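Local structure of putative membrane anchored protein (Corynebacterium diphtheriae, 3LSO) at residues L195-P200 / G278-P283. The protein is of unknown function but is probably anchored in the bacterial membrane, with an extracellular part that has beta strands and no helices. Numbering follows the deposited sequence.
Sequences LTITAP and GETIIP
No backbone hydrogen bond joins strand 196-198 to segment 278-283 of strand 278-285, although they run roughly parallel, 35° apart with axes approaching to 6.1 Å. Backbone hydrogen bonds place them in different sheets: Thr196 and Thr198 pair with Thr214 and Thr212, Gly278, Thr280 and Ile282 with Ala264, Ile262 and Lys260. Spacing is tightest at the start of both segments, where the CA of Leu195 and that of Gly278 lie 4.9 Å apart. There Gly278 CA reaches Leu195 O at 3.5 Å in a bent CH···O contact, possible because glycine has no CB to collide with that carbonyl. Ile197 fills the next position: its CG1 lies anti to the carbonyl carbon (chi1 -65°) and the chain extends on to CD1, which meets Gly278 O at 3.4 Å. The other branch, CG2, touches Thr280 CG2 at 3.7 Å, methyl to methyl, as the two side chains cross obliquely. Further along, the backbones diverge to 7.2 Å between Ala199 CA and Ile282 CA, and the longer Ile282 spans the gap, its CD1 3.6 Å from Ala199 CB; Ile211 also borders this pair. By contrast, Thr196 and Thr198 point away, exposed, and Glu279 also leaves its strand away from the contact, its OE2 hydrogen-bonded to His233 and Thr263. An edge strand of a three-stranded sheet thus packs on an inner strand of a five-stranded one, as in a beta sandwich, probably immunoglobulin-like.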
loop_
_atom_site.group_PDB
_atom_site.type_symbol
_atom_site.label_atom_id
_atom_site.label_comp_id
_atom_site.label_asym_id
_atom_site.label_seq_id
_atom_site.Cartn_x
_atom_site.Cartn_y
_atom_site.Cartn_z
ATOM N N LEU B 195 7.119 -6.000 5.469
ATOM C CA LEU B 195 8.240 -5.293 4.893
ATOM C C LEU B 195 7.781 -4.466 3.730
ATOM O O LEU B 195 6.956 -4.911 2.941
ATOM C CB LEU B 195 9.288 -6.265 4.388
ATOM C CG LEU B 195 10.201 -6.938 5.408
ATOM C CD1 LEU B 195 9.393 -7.883 6.275
ATOM C CD2 LEU B 195 11.313 -7.698 4.700
ATOM N N THR B 196 8.330 -3.261 3.626
ATOM C CA THR B 196 8.084 -2.386 2.486
ATOM C C THR B 196 9.418 -2.161 1.779
ATOM O O THR B 196 10.481 -2.143 2.409
ATOM C CB THR B 196 7.467 -1.045 2.920
ATOM O OG1 THR B 196 8.453 -0.259 3.601
ATOM C CG2 THR B 196 6.260 -1.267 3.855
ATOM N N ILE B 197 9.362 -2.003 0.464
ATOM C CA ILE B 197 10.569 -1.976 -0.350
ATOM C C ILE B 197 10.772 -0.614 -0.993
ATOM O O ILE B 197 9.814 0.041 -1.405
ATOM C CB ILE B 197 10.516 -3.052 -1.435
ATOM C CG1 ILE B 197 10.523 -4.439 -0.799
ATOM C CG2 ILE B 197 11.684 -2.912 -2.390
ATOM C CD1 ILE B 197 10.847 -5.550 -1.763
ATOM N N THR B 198 12.021 -0.184 -1.074
ATOM C CA THR B 198 12.331 1.071 -1.736
ATOM C C THR B 198 13.243 0.796 -2.904
ATOM O O THR B 198 14.340 0.246 -2.752
ATOM C CB THR B 198 12.942 2.102 -0.771
ATOM O OG1 THR B 198 11.987 2.376 0.257
ATOM C CG2 THR B 198 13.284 3.407 -1.506
ATOM N N ALA B 199 12.767 1.174 -4.077
ATOM C CA ALA B 199 13.471 0.908 -5.314
ATOM C C ALA B 199 13.202 2.059 -6.252
ATOM O O ALA B 199 12.155 2.685 -6.158
ATOM C CB ALA B 199 12.967 -0.374 -5.905
ATOM N N PRO B 200 14.144 2.358 -7.158
ATOM C CA PRO B 200 13.891 3.469 -8.062
ATOM C C PRO B 200 12.642 3.191 -8.874
ATOM O O PRO B 200 12.189 2.044 -8.936
ATOM C CB PRO B 200 15.126 3.469 -8.970
ATOM C CG PRO B 200 16.173 2.791 -8.184
ATOM C CD PRO B 200 15.446 1.728 -7.429
ATOM N N GLY B 278 7.615 -8.740 1.411
ATOM C CA GLY B 278 7.274 -7.562 0.613
ATOM C C GLY B 278 7.735 -7.709 -0.828
ATOM O O GLY B 278 8.836 -8.184 -1.057
ATOM N N GLU B 279 6.893 -7.323 -1.791
ATOM C CA GLU B 279 7.277 -7.349 -3.204
ATOM C C GLU B 279 7.068 -6.025 -3.866
ATOM O O GLU B 279 6.123 -5.319 -3.549
ATOM C CB GLU B 279 6.518 -8.429 -4.001
ATOM C CG GLU B 279 7.334 -9.692 -4.199
ATOM C CD GLU B 279 6.739 -10.731 -5.148
ATOM O OE1 GLU B 279 5.838 -10.445 -5.988
ATOM O OE2 GLU B 279 7.215 -11.878 -5.050
ATOM N N THR B 280 7.942 -5.698 -4.806
ATOM C CA THR B 280 7.680 -4.601 -5.745
ATOM C C THR B 280 8.172 -4.975 -7.169
ATOM O O THR B 280 8.859 -5.993 -7.351
ATOM C CB THR B 280 8.252 -3.245 -5.210
ATOM O OG1 THR B 280 7.535 -2.145 -5.778
ATOM C CG2 THR B 280 9.714 -3.091 -5.532
ATOM N N ILE B 281 7.821 -4.177 -8.172
ATOM C CA ILE B 281 8.247 -4.459 -9.521
ATOM C C ILE B 281 9.003 -3.281 -10.063
ATOM O O ILE B 281 8.489 -2.171 -10.007
ATOM C CB ILE B 281 7.040 -4.743 -10.418
ATOM C CG1 ILE B 281 6.394 -6.063 -10.004
ATOM C CG2 ILE B 281 7.463 -4.784 -11.895
ATOM C CD1 ILE B 281 5.241 -6.497 -10.870
ATOM N N ILE B 282 10.203 -3.504 -10.593
ATOM C CA ILE B 282 10.976 -2.437 -11.219
ATOM C C ILE B 282 11.100 -2.661 -12.707
ATOM O O ILE B 282 11.627 -3.683 -13.132
ATOM C CB ILE B 282 12.409 -2.404 -10.757
ATOM C CG1 ILE B 282 12.508 -2.195 -9.257
ATOM C CG2 ILE B 282 13.156 -1.249 -11.447
ATOM C CD1 ILE B 282 13.963 -2.374 -8.753
ATOM N N PRO B 283 10.664 -1.688 -13.509
ATOM C CA PRO B 283 10.881 -1.836 -14.914
ATOM C C PRO B 283 12.319 -1.499 -15.214
ATOM O O PRO B 283 12.773 -0.403 -14.885
ATOM C CB PRO B 283 9.974 -0.761 -15.521
ATOM C CG PRO B 283 9.212 -0.190 -14.390
ATOM C CD PRO B 283 10.029 -0.404 -13.204
#